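Ketosynthase (Streptomyces sp. MSC090213JE08, PDB 6KXD) probably catalyses the decarboxylative condensation of acyl-ACP with malonyl-ACP, as the ketosynthase partner of a chain length factor in the highly reducing type II polyketide synthase of ishigamide. Local coordinates at residues 19-24 with 332-337; 42-47 with 55-60; 76-81 with 113-118; 117-122 with 141-146; 197-202 with 231-236. All blocks are in the same frame, centred on the assembly; numbering follows the deposited sequence.

Contact 1 (19-24 with 332-337); sequences SSIGTG and SMLGHS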
# COMPACT_ATOMS: atom_id res chain seq x y z
N SER A 19 16.51 11.66 5.33
CA SER A 19 17.30 10.59 4.73
C SER A 19 18.62 10.46 5.48
O SER A 19 19.03 11.36 6.22
CB SER A 19 17.54 10.86 3.26
OG SER A 19 18.74 11.59 3.05
N SER A 20 19.27 9.33 5.20
CA SER A 20 20.54 8.95 5.78
C SER A 20 21.66 9.87 5.27
O SER A 20 22.70 9.82 5.87
CB SER A 20 20.83 7.49 5.51
OG SER A 20 20.98 7.27 4.12
N ILE A 21 21.43 10.65 4.20
CA ILE A 21 22.43 11.54 3.61
C ILE A 21 21.99 13.01 3.67
O ILE A 21 22.56 13.87 2.95
CB ILE A 21 22.80 11.15 2.17
CG1 ILE A 21 21.70 11.44 1.15
CG2 ILE A 21 23.25 9.70 2.15
CD1 ILE A 21 22.11 11.24 -0.28
N GLY A 22 20.98 13.32 4.50
CA GLY A 22 20.51 14.68 4.58
C GLY A 22 19.01 14.80 4.77
O GLY A 22 18.22 13.99 4.27
N THR A 23 18.64 15.85 5.49
CA THR A 23 17.26 16.19 5.89
C THR A 23 16.95 17.56 5.30
O THR A 23 17.68 18.52 5.51
CB THR A 23 17.13 16.16 7.41
OG1 THR A 23 17.28 14.81 7.86
CG2 THR A 23 15.81 16.71 7.90
N GLY A 24 15.87 17.64 4.52
CA GLY A 24 15.50 18.81 3.76
C GLY A 24 16.11 18.79 2.38
O GLY A 24 17.10 18.12 2.16
N SER A 332 23.27 3.31 -3.63
CA SER A 332 24.69 3.23 -3.32
C SER A 332 24.96 4.17 -2.14
O SER A 332 25.66 3.79 -1.24
CB SER A 332 25.54 3.53 -4.50
OG SER A 332 25.34 4.86 -4.94
N MET A 333 24.27 5.34 -2.15
CA MET A 333 24.40 6.32 -1.10
C MET A 333 23.40 6.06 0.04
O MET A 333 23.78 6.01 1.20
CB MET A 333 24.18 7.72 -1.65
CG MET A 333 25.25 8.17 -2.61
SD MET A 333 24.79 9.69 -3.49
CE MET A 333 23.73 9.03 -4.78
N LEU A 334 22.10 5.93 -0.28
CA LEU A 334 21.05 5.81 0.77
C LEU A 334 21.04 4.45 1.45
O LEU A 334 20.44 4.30 2.48
CB LEU A 334 19.70 6.07 0.11
CG LEU A 334 19.54 7.49 -0.38
CD1 LEU A 334 18.18 7.70 -1.00
CD2 LEU A 334 19.76 8.47 0.75
N GLY A 335 21.65 3.44 0.82
CA GLY A 335 21.29 2.12 1.17
C GLY A 335 19.86 1.87 0.69
O GLY A 335 19.30 2.67 -0.08
N HIS A 336 19.28 0.78 1.14
CA HIS A 336 17.96 0.42 0.67
C HIS A 336 16.95 0.92 1.70
O HIS A 336 16.76 0.25 2.73
CB HIS A 336 17.87 -1.08 0.44
CG HIS A 336 16.61 -1.48 -0.26
ND1 HIS A 336 15.53 -0.61 -0.37
CD2 HIS A 336 16.27 -2.61 -0.90
CE1 HIS A 336 14.55 -1.22 -1.03
NE2 HIS A 336 14.98 -2.46 -1.36
N SER A 337 16.32 2.05 1.43
CA SER A 337 15.43 2.71 2.40
C SER A 337 13.99 2.20 2.26
O SER A 337 13.04 2.88 2.65
CB SER A 337 15.52 4.20 2.30
OG SER A 337 15.16 4.67 1.01
O HOH W 1 18.86 5.17 4.33

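Contact 2 (42-47 with 55-60); sequences ITRFDT and ACEVPD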
# COMPACT_ATOMS: atom_id res chain seq x y z
N ILE A 42 24.20 0.80 13.40
CA ILE A 42 22.81 0.69 13.82
C ILE A 42 22.70 1.08 15.29
O ILE A 42 23.44 0.55 16.12
CB ILE A 42 22.31 -0.75 13.62
CG1 ILE A 42 22.25 -1.17 12.15
CG2 ILE A 42 20.97 -0.93 14.30
CD1 ILE A 42 22.01 -2.67 11.97
N THR A 43 21.74 1.95 15.60
CA THR A 43 21.38 2.34 16.99
C THR A 43 19.96 1.86 17.34
O THR A 43 19.61 1.76 18.53
CB THR A 43 21.51 3.86 17.15
OG1 THR A 43 20.59 4.47 16.25
CG2 THR A 43 22.89 4.39 16.85
N ARG A 44 19.13 1.56 16.34
CA ARG A 44 17.69 1.47 16.58
C ARG A 44 17.35 0.20 17.37
O ARG A 44 16.39 0.17 18.14
CB ARG A 44 16.88 1.52 15.28
CG ARG A 44 15.40 1.80 15.53
CD ARG A 44 15.11 3.23 15.99
NE ARG A 44 15.97 4.22 15.33
CZ ARG A 44 15.95 4.48 14.03
NH1 ARG A 44 15.03 3.92 13.27
NH2 ARG A 44 16.85 5.29 13.51
N PHE A 45 18.17 -0.84 17.20
CA PHE A 45 17.94 -2.08 17.87
C PHE A 45 19.29 -2.78 18.08
O PHE A 45 20.29 -2.39 17.48
CB PHE A 45 16.98 -2.96 17.07
CG PHE A 45 17.52 -3.37 15.73
CD1 PHE A 45 18.25 -4.54 15.61
CD2 PHE A 45 17.34 -2.58 14.61
CE1 PHE A 45 18.79 -4.91 14.38
CE2 PHE A 45 17.88 -2.95 13.39
CZ PHE A 45 18.62 -4.10 13.29
N ASP A 46 19.24 -3.82 18.89
CA ASP A 46 20.36 -4.64 19.35
C ASP A 46 20.84 -5.48 18.15
O ASP A 46 20.08 -6.29 17.63
CB ASP A 46 19.85 -5.44 20.55
CG ASP A 46 20.85 -6.34 21.26
OD1 ASP A 46 22.04 -6.29 20.92
OD2 ASP A 46 20.40 -7.09 22.17
N THR A 47 22.08 -5.27 17.71
CA THR A 47 22.66 -5.99 16.56
C THR A 47 23.48 -7.22 17.01
O THR A 47 23.97 -7.96 16.15
CB THR A 47 23.51 -5.06 15.69
OG1 THR A 47 24.64 -4.56 16.40
CG2 THR A 47 22.73 -3.88 15.16
N ALA A 55 23.96 -0.03 8.95
CA ALA A 55 22.74 0.24 8.20
C ALA A 55 22.82 1.71 7.84
O ALA A 55 23.79 2.36 8.23
CB ALA A 55 21.53 -0.07 9.03
N CYS A 56 21.84 2.22 7.12
CA CYS A 56 21.85 3.59 6.71
C CYS A 56 20.73 4.31 7.44
O CYS A 56 19.72 4.69 6.82
CB CYS A 56 21.68 3.75 5.21
SG CYS A 56 23.10 3.11 4.28
N GLU A 57 20.92 4.49 8.74
CA GLU A 57 19.96 5.17 9.57
C GLU A 57 19.99 6.66 9.30
O GLU A 57 20.97 7.23 8.78
CB GLU A 57 20.23 4.95 11.05
CG GLU A 57 19.77 3.62 11.56
CD GLU A 57 20.08 3.42 13.02
OE1 GLU A 57 20.56 4.40 13.65
OE2 GLU A 57 19.84 2.32 13.55
N VAL A 58 18.87 7.30 9.65
CA VAL A 58 18.81 8.72 9.76
C VAL A 58 19.47 9.03 11.10
O VAL A 58 19.08 8.52 12.16
CB VAL A 58 17.38 9.28 9.67
CG1 VAL A 58 17.31 10.74 10.08
CG2 VAL A 58 16.83 9.12 8.26
N PRO A 59 20.55 9.83 11.09
CA PRO A 59 21.41 9.94 12.27
C PRO A 59 20.82 10.76 13.44
O PRO A 59 20.88 10.29 14.59
CB PRO A 59 22.67 10.60 11.66
CG PRO A 59 22.15 11.44 10.55
CD PRO A 59 21.03 10.62 9.94
N ASP A 60 20.24 11.92 13.13
CA ASP A 60 19.98 12.92 14.16
C ASP A 60 18.60 13.56 13.95
O ASP A 60 18.46 14.78 13.91
CB ASP A 60 21.10 13.97 14.20
CG ASP A 60 22.35 13.52 14.94
OD1 ASP A 60 22.21 12.85 16.00
OD2 ASP A 60 23.46 13.83 14.47

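Contact 3 (76-81 with 113-118); sequences GRAGQY and DGESHD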
# COMPACT_ATOMS: atom_id res chain seq x y z
N GLY A 76 5.10 5.44 15.22
CA GLY A 76 6.43 4.99 15.33
C GLY A 76 7.33 5.83 14.46
O GLY A 76 6.94 6.84 13.88
N ARG A 77 8.57 5.37 14.33
CA ARG A 77 9.55 6.12 13.64
C ARG A 77 9.15 6.37 12.18
O ARG A 77 9.40 7.42 11.62
CB ARG A 77 10.89 5.40 13.79
CG ARG A 77 12.08 6.22 13.34
CD ARG A 77 12.28 7.51 14.13
NE ARG A 77 13.11 7.31 15.31
CZ ARG A 77 14.40 7.64 15.43
NH1 ARG A 77 15.07 8.16 14.41
NH2 ARG A 77 15.00 7.45 16.59
N ALA A 78 8.60 5.35 11.49
CA ALA A 78 8.34 5.55 10.10
C ALA A 78 7.31 6.68 9.92
O ALA A 78 7.43 7.50 9.01
CB ALA A 78 7.86 4.28 9.46
N GLY A 79 6.29 6.65 10.78
CA GLY A 79 5.21 7.66 10.77
C GLY A 79 5.78 9.03 11.06
O GLY A 79 5.47 9.99 10.41
N GLN A 80 6.71 9.10 12.01
CA GLN A 80 7.34 10.37 12.29
C GLN A 80 8.09 10.86 11.06
O GLN A 80 7.97 12.00 10.67
CB GLN A 80 8.22 10.31 13.54
CG GLN A 80 7.42 9.97 14.78
CD GLN A 80 8.33 9.80 15.97
OE1 GLN A 80 9.48 10.21 15.95
NE2 GLN A 80 7.78 9.25 17.02
N TYR A 81 8.84 9.97 10.39
CA TYR A 81 9.52 10.43 9.23
C TYR A 81 8.56 10.93 8.16
O TYR A 81 8.83 11.95 7.47
CB TYR A 81 10.37 9.32 8.62
CG TYR A 81 11.53 8.84 9.44
CD1 TYR A 81 12.11 9.61 10.44
CD2 TYR A 81 12.14 7.62 9.14
CE1 TYR A 81 13.20 9.14 11.16
CE2 TYR A 81 13.24 7.17 9.84
CZ TYR A 81 13.79 7.95 10.85
OH TYR A 81 14.86 7.55 11.59
N ASP A 113 7.80 -1.89 5.57
CA ASP A 113 7.82 -2.47 6.90
C ASP A 113 7.00 -1.66 7.89
O ASP A 113 6.55 -2.20 8.88
CB ASP A 113 9.25 -2.61 7.42
CG ASP A 113 10.03 -3.62 6.61
OD1 ASP A 113 9.49 -4.74 6.42
OD2 ASP A 113 11.11 -3.25 6.12
N GLY A 114 6.67 -0.42 7.54
CA GLY A 114 5.86 0.37 8.47
C GLY A 114 6.54 0.40 9.83
O GLY A 114 7.78 0.56 9.89
N GLU A 115 5.75 0.21 10.89
CA GLU A 115 6.28 0.26 12.27
C GLU A 115 6.66 -1.14 12.73
O GLU A 115 6.29 -1.59 13.80
CB GLU A 115 5.25 0.89 13.19
CG GLU A 115 4.82 2.26 12.74
CD GLU A 115 5.84 3.37 12.54
OE1 GLU A 115 5.37 4.53 12.33
OE2 GLU A 115 7.10 3.10 12.56
N SER A 116 7.39 -1.87 11.87
CA SER A 116 7.75 -3.21 12.24
C SER A 116 8.68 -3.21 13.48
O SER A 116 8.71 -4.17 14.21
CB SER A 116 8.32 -3.95 11.06
OG SER A 116 7.24 -4.43 10.23
N HIS A 117 9.41 -2.12 13.69
CA HIS A 117 10.20 -1.97 14.91
C HIS A 117 9.30 -2.01 16.14
O HIS A 117 9.62 -2.67 17.11
CB HIS A 117 11.05 -0.70 14.87
CG HIS A 117 11.80 -0.50 16.15
ND1 HIS A 117 12.78 -1.39 16.58
CD2 HIS A 117 11.70 0.46 17.10
CE1 HIS A 117 13.27 -0.97 17.73
NE2 HIS A 117 12.59 0.14 18.08
N ASP A 118 8.18 -1.25 16.12
CA ASP A 118 7.18 -1.29 17.18
C ASP A 118 6.66 -2.71 17.37
O ASP A 118 6.39 -3.12 18.48
CB ASP A 118 6.06 -0.27 16.94
CG ASP A 118 6.54 1.16 17.08
OD1 ASP A 118 7.50 1.37 17.83
OD2 ASP A 118 5.93 2.06 16.46

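Contact 4 (117-122 with 141-146); sequences HDIAVL and RRINAG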
# COMPACT_ATOMS: atom_id res chain seq x y z
N HIS A 117 9.41 -2.12 13.69
CA HIS A 117 10.20 -1.97 14.91
C HIS A 117 9.30 -2.01 16.14
O HIS A 117 9.62 -2.67 17.11
CB HIS A 117 11.05 -0.70 14.87
CG HIS A 117 11.80 -0.50 16.15
ND1 HIS A 117 12.78 -1.39 16.58
CD2 HIS A 117 11.70 0.46 17.10
CE1 HIS A 117 13.27 -0.97 17.73
NE2 HIS A 117 12.59 0.14 18.08
N ASP A 118 8.18 -1.25 16.12
CA ASP A 118 7.18 -1.29 17.18
C ASP A 118 6.66 -2.71 17.37
O ASP A 118 6.39 -3.12 18.48
CB ASP A 118 6.06 -0.27 16.94
CG ASP A 118 6.54 1.16 17.08
OD1 ASP A 118 7.50 1.37 17.83
OD2 ASP A 118 5.93 2.06 16.46
N ILE A 119 6.43 -3.46 16.27
CA ILE A 119 5.94 -4.82 16.40
C ILE A 119 6.98 -5.63 17.20
O ILE A 119 6.60 -6.41 18.08
CB ILE A 119 5.66 -5.48 15.03
CG1 ILE A 119 4.50 -4.76 14.33
CG2 ILE A 119 5.36 -6.95 15.17
CD1 ILE A 119 4.17 -5.31 12.96
N ALA A 120 8.25 -5.41 16.88
CA ALA A 120 9.35 -6.17 17.54
C ALA A 120 9.35 -5.82 19.04
O ALA A 120 9.32 -6.70 19.89
CB ALA A 120 10.66 -5.84 16.89
N VAL A 121 9.21 -4.55 19.32
CA VAL A 121 9.21 -4.11 20.72
C VAL A 121 8.03 -4.69 21.47
O VAL A 121 8.15 -5.13 22.65
CB VAL A 121 9.27 -2.59 20.83
CG1 VAL A 121 9.07 -2.15 22.28
CG2 VAL A 121 10.55 -2.00 20.26
N LEU A 122 6.86 -4.74 20.82
CA LEU A 122 5.72 -5.43 21.39
C LEU A 122 6.04 -6.88 21.73
O LEU A 122 5.65 -7.38 22.80
CB LEU A 122 4.52 -5.39 20.43
CG LEU A 122 3.75 -4.08 20.40
CD1 LEU A 122 2.89 -4.00 19.15
CD2 LEU A 122 2.90 -3.98 21.64
N ARG A 141 -1.44 0.24 19.11
CA ARG A 141 -2.37 1.12 18.35
C ARG A 141 -1.73 1.74 17.09
O ARG A 141 -2.44 2.25 16.25
CB ARG A 141 -2.84 2.25 19.26
CG ARG A 141 -3.93 1.75 20.19
CD ARG A 141 -4.08 2.71 21.35
NE ARG A 141 -4.92 2.09 22.36
CZ ARG A 141 -5.03 2.53 23.60
NH1 ARG A 141 -4.27 3.54 24.00
NH2 ARG A 141 -5.90 1.98 24.41
N ARG A 142 -0.41 1.75 16.97
CA ARG A 142 0.18 2.50 15.94
C ARG A 142 0.91 1.65 14.89
O ARG A 142 1.61 2.23 14.11
CB ARG A 142 1.09 3.53 16.59
CG ARG A 142 2.43 2.99 17.05
CD ARG A 142 3.07 4.05 17.92
NE ARG A 142 4.45 3.67 18.18
CZ ARG A 142 5.19 4.21 19.14
NH1 ARG A 142 4.62 5.00 20.03
NH2 ARG A 142 6.48 3.95 19.18
N ILE A 143 0.76 0.32 14.91
CA ILE A 143 1.56 -0.59 14.07
C ILE A 143 0.97 -0.76 12.67
O ILE A 143 1.65 -1.25 11.81
CB ILE A 143 1.76 -1.97 14.73
CG1 ILE A 143 0.43 -2.64 15.05
CG2 ILE A 143 2.67 -1.84 15.96
CD1 ILE A 143 0.47 -4.13 15.09
N ASN A 144 -0.25 -0.31 12.44
CA ASN A 144 -0.89 -0.63 11.14
C ASN A 144 -0.49 0.44 10.13
O ASN A 144 -0.49 1.65 10.41
CB ASN A 144 -2.40 -0.81 11.30
CG ASN A 144 -2.74 -1.95 12.23
OD1 ASN A 144 -2.07 -2.97 12.24
ND2 ASN A 144 -3.76 -1.76 13.04
N ALA A 145 -0.16 -0.02 8.92
CA ALA A 145 0.48 0.78 7.92
C ALA A 145 -0.39 1.96 7.46
O ALA A 145 0.15 2.96 7.04
CB ALA A 145 0.86 -0.10 6.74
N GLY A 146 -1.71 1.82 7.57
CA GLY A 146 -2.65 2.84 7.13
C GLY A 146 -2.38 4.13 7.84
O GLY A 146 -2.60 5.22 7.32

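Contact 5 (197-202 with 231-236); sequences ADAVCR and TGEGAG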
# COMPACT_ATOMS: atom_id res chain seq x y z
N ALA A 197 7.97 6.04 3.21
CA ALA A 197 8.55 6.15 4.52
C ALA A 197 8.81 4.75 5.05
O ALA A 197 7.99 3.87 4.86
CB ALA A 197 7.60 6.85 5.45
N ASP A 198 9.94 4.58 5.74
CA ASP A 198 10.18 3.39 6.47
C ASP A 198 11.22 3.67 7.56
O ASP A 198 11.86 4.70 7.53
CB ASP A 198 10.74 2.29 5.57
CG ASP A 198 9.89 1.05 5.69
OD1 ASP A 198 9.72 0.54 6.85
OD2 ASP A 198 9.35 0.69 4.64
N ALA A 199 11.32 2.75 8.50
CA ALA A 199 12.23 2.89 9.60
C ALA A 199 13.03 1.60 9.72
O ALA A 199 12.48 0.52 9.64
CB ALA A 199 11.47 3.17 10.86
N VAL A 200 14.32 1.77 10.01
CA VAL A 200 15.19 0.63 10.24
C VAL A 200 14.61 -0.23 11.36
O VAL A 200 14.11 0.23 12.39
CB VAL A 200 16.64 1.09 10.50
CG1 VAL A 200 17.46 0.02 11.21
CG2 VAL A 200 17.30 1.52 9.20
N CYS A 201 14.62 -1.54 11.13
CA CYS A 201 14.10 -2.44 12.10
C CYS A 201 14.85 -3.78 12.02
O CYS A 201 15.48 -4.09 11.02
CB CYS A 201 12.61 -2.70 11.95
SG CYS A 201 12.19 -3.32 10.29
N ARG A 202 14.70 -4.53 13.09
CA ARG A 202 15.30 -5.84 13.20
C ARG A 202 14.70 -6.77 12.14
O ARG A 202 15.44 -7.54 11.51
CB ARG A 202 15.10 -6.33 14.62
CG ARG A 202 15.53 -7.76 14.85
CD ARG A 202 15.08 -8.13 16.25
NE ARG A 202 15.62 -9.42 16.64
CZ ARG A 202 16.56 -9.60 17.55
NH1 ARG A 202 17.26 -8.58 18.02
NH2 ARG A 202 16.75 -10.81 18.04
N THR A 231 20.36 -2.01 4.81
CA THR A 231 18.99 -1.57 5.15
C THR A 231 19.05 -0.09 5.54
O THR A 231 20.05 0.39 6.11
CB THR A 231 18.38 -2.42 6.25
OG1 THR A 231 19.07 -2.18 7.47
CG2 THR A 231 18.41 -3.90 5.98
N GLY A 232 18.02 0.63 5.12
CA GLY A 232 17.92 2.04 5.23
C GLY A 232 16.54 2.43 5.70
O GLY A 232 15.76 1.59 6.14
N GLU A 233 16.31 3.74 5.72
CA GLU A 233 15.11 4.28 6.22
C GLU A 233 15.01 5.74 5.81
O GLU A 233 15.88 6.30 5.16
CB GLU A 233 15.06 4.14 7.73
CG GLU A 233 16.21 4.86 8.46
CD GLU A 233 16.00 5.00 9.95
OE1 GLU A 233 15.24 4.20 10.53
OE2 GLU A 233 16.59 5.94 10.52
N GLY A 234 13.90 6.34 6.20
CA GLY A 234 13.67 7.71 5.91
C GLY A 234 12.32 7.93 5.28
O GLY A 234 11.48 7.09 5.31
N ALA A 235 12.11 9.13 4.76
CA ALA A 235 10.87 9.45 4.11
C ALA A 235 11.16 10.46 3.01
O ALA A 235 11.99 11.38 3.16
CB ALA A 235 9.89 9.98 5.12
N GLY A 236 10.48 10.27 1.89
CA GLY A 236 10.38 11.27 0.91
C GLY A 236 8.94 11.55 0.62
O GLY A 236 8.17 10.61 0.41
O HOH W 2 16.54 -2.58 9.00

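Contact 1 (19-24 with 332-337)
Ile21 and Leu334 meet side chain on side chain, crossing at about a right angle, where the turn after strand 10-19 packs on the end of helix 331-334. From CB outward, Ile21 splits into two branches. One branch, Ile21 CG2, faces the backbone of the helix and comes within 3.8 Å of Met333 O. The other branch starts with CG1 wedged between the backbone N and the carbonyl carbon (chi1 72°), and this puts Ile21 CG1 3.6 Å from Leu334 CD2. At the tip, Ile21 CD1 stays against the same methyl and also touches Met333 CB, at 4.3 Å. Leu334 CD2 is the atom that Ile21 CG1, CG2 and CD1 all meet, with Ser19 OG beside it. Tyr28 of helix 24-34 touches both Ile21 and Leu334.

Ser19 to Gly22 is a type I turn, and Ser19 OG braces it: it accepts from Ile21 N at 3.1 Å, an ST turn, and donates to a lone pair of Gly22 O at 2.7 Å. An alanine here would probably leave Ile21 N and Gly22 O without these mates and let the turn that carries Ile21 relax. On the polar side a water joins the segments, 3.0 Å from Ser20 OG and donating to Leu334 O at 2.6 Å. Beyond Gly335 the chain leads to His336, packed on Cys170. Chemically, then, hydrocarbon packing and a water bridge join the segments, and the two hydrogen bonds of Ser19 OG fix the turn.

Contact 2 (42-47 with 55-60)
Glu57 reaches across the base of the small excursion built on strands 40-41 and 54-55 and grips the outgoing chain at Thr43 and Arg44. Its CG lies anti to the carbonyl carbon (chi1 -79°), and the chain is extended beyond that, so the carboxylate arrives at full length among the backbone N-H groups. OE2 accepts twice, from Thr43 N at 2.8 Å and from Arg44 N at 3.0 Å, both on its syn side but from opposite faces of the carboxylate plane. OE1 offers its syn lone pair to the hydroxyl of Thr43, with OG1 at 2.6 Å, and takes a further weak bond from Thr43 N. Both oxygens are thus pinned, which should keep the carboxylate from turning.

The Arg44 guanidinium plane is 33° from the carboxylate plane of Glu57. Arg44 NH2 is 3.8 Å from Glu57 OE1, a long salt bridge of charges alone, since OE1 lies well out of the guanidinium plane and no N-H points at it; it is OE2 that lies over one face, towards the rim. The stronger partner of Arg44 is Glu233, reached by NH1. Nearer the strands, Ile42 CG1 presses on Ala55 CB at a tight 3.4 Å, while Ile42 CG2 lies over one face of the Phe45 ring, towards its rim.

A buried carboxylate closing a loop by binding consecutive backbone N-H groups is the pattern here, set just past the ends of a two-stranded antiparallel ribbon in the ketosynthase N-terminal half.

Contact 3 (76-81 with 113-118)
The first turn of helix 77-93 is met at its N-terminal end by the carboxylate of Glu115, which itself stands in the N-cap position of helix 116-129. Two backbone N-H groups of that turn are taken up: Ala78 N gives to the syn lone pair of Glu115 OE2 at 2.9 Å, and Gly79 N gives to Glu115 OE1 at 2.8 Å, there 23° out of the carboxylate plane. The bend at chi2 (-57°) carries CD in over Gly76, the N-cap residue of the helix, with Glu115 CD 3.3 Å from Gly76 CA. From another direction Asp118 OD2 approaches Gly76 CA to 3.2 Å, its carboxylate being held chiefly by Arg142. Gly76 has no side chain, and both carboxylates come close to its CA. The helix start, with its partial positive charge, would probably help to stabilise the buried negative charge of Glu115.

Next to it, Ala78 CB packs on Gly114 O at 3.7 Å. Within the second segment Ser116 OG donates to Asp113 O, holding the turn that leads into its helix.

Leu148 of helix 147-156 covers both Ala78 and Glu115. Asp113 forms a salt bridge with Lys203 of helix 202-210, and Tyr81, bonded to Arg77 NH1, reaches on to Glu233 just before strand 234-242. The starts of helices 77-93 and 116-129 thus meet directly, with helices 147-156 and 202-210 packed alongside.

Contact 4 (117-122 with 141-146)
Arg142 and Asp118 carry the charged half of this contact. The guanidinium grips the carboxylate side-on: Arg142 NE gives a straight bond to Asp118 OD2 (2.8 Å, 164° at the hydrogen), with OD2 lying in the guanidinium plane, and Arg142 NH2 gives to Asp118 OD1 at 3.1 Å. The two planes stand 62° apart, so both nitrogens come to the oxygens from above the carboxylate. An extended chain from CG to NE carries the group there, and NH1 has its own acceptor in Asp73 O. A methionine in place of Arg142 would probably leave the buried Asp118 carboxylate without its countercharge and Asp73 O without this donor.

The apolar half centres on Ile143 CG2. Ile143 CG2 sits 3.8 Å from Ile119 CG1, 3.9 Å from Leu122 CD1 and 3.9 Å from Asp118 CB, so it rests on a single side of the helix. Ile119 crosses Ile143 at about a right angle.

The loop also faces the dimer partner: Ile143 touches Phe215 of the neighbouring chain, and Arg141 bonds to Ala219 O and Thr220 O of that chain. Around this core, Leu139 of helix 137-140 packs on Asp118 and Leu122, so helix 116-129 is held by that helix as well as by the loop leading to helix 147-156.

Contact 5 (197-202 with 231-236)
Glu233 lays its CG against Val200 CG2 at 3.6 Å, the two side chains crossing at about a right angle. With CG between the backbone N and the carbonyl carbon (chi1 60°) and the chain extended beyond it, OE1 arrives at the backbone and accepts from Val200 N on its anti lone pair, at 2.6 Å. The carboxylate thus takes a backbone N-H just past the end of the strand pairing. Besides Arg44 and Tyr81, it has a further partner in Val58 N, on OE2. Val200 CG2 also closes to 3.4 Å on Gly232 O.

The antiparallel ladder itself is short. Asp198 and Gly234 form the hydrogen-bonded pair, with Asp198 N to Gly234 O at 3.0 Å and Gly234 N to Asp198 O at 2.9 Å. Ala197 and Ala235 follow as a non-hydrogen-bonded pair, their CB atoms 3.9 Å apart on one face. Farther out, a water links Cys201 N with Thr231 OG1.

Helix 77-93 covers the face carrying Ala197 and Ala235, through Ala82, Ala85 and Tyr81. Strand 191-198 runs parallel to strand 105-110, whereas strand 234-242 pairs antiparallel with strand 10-19, so this contact joins two parts of the large thiolase-type sheet.

In the fold
From the N terminus, contact 1 opens at residues 19-24 and closes only at 332-337, so the loop it makes encloses the other four. Inside it contacts 2, 3 and 5 follow in series, and contact 4 starts on the stretch where contact 3 ends. Contact 2 closes the short excursion between 42 and 60, and contact 3 brings the start of helix 77-93 to that of helix 116-129. Contact 4, sharing His117 and Asp118 with contact 3, ties that helix to the loop before helix 147-156. Contact 5 then joins strands 191-198 and 234-242. Through Glu233 it is joined to contacts 2 and 3, while Ser337 of contact 1 packs against it.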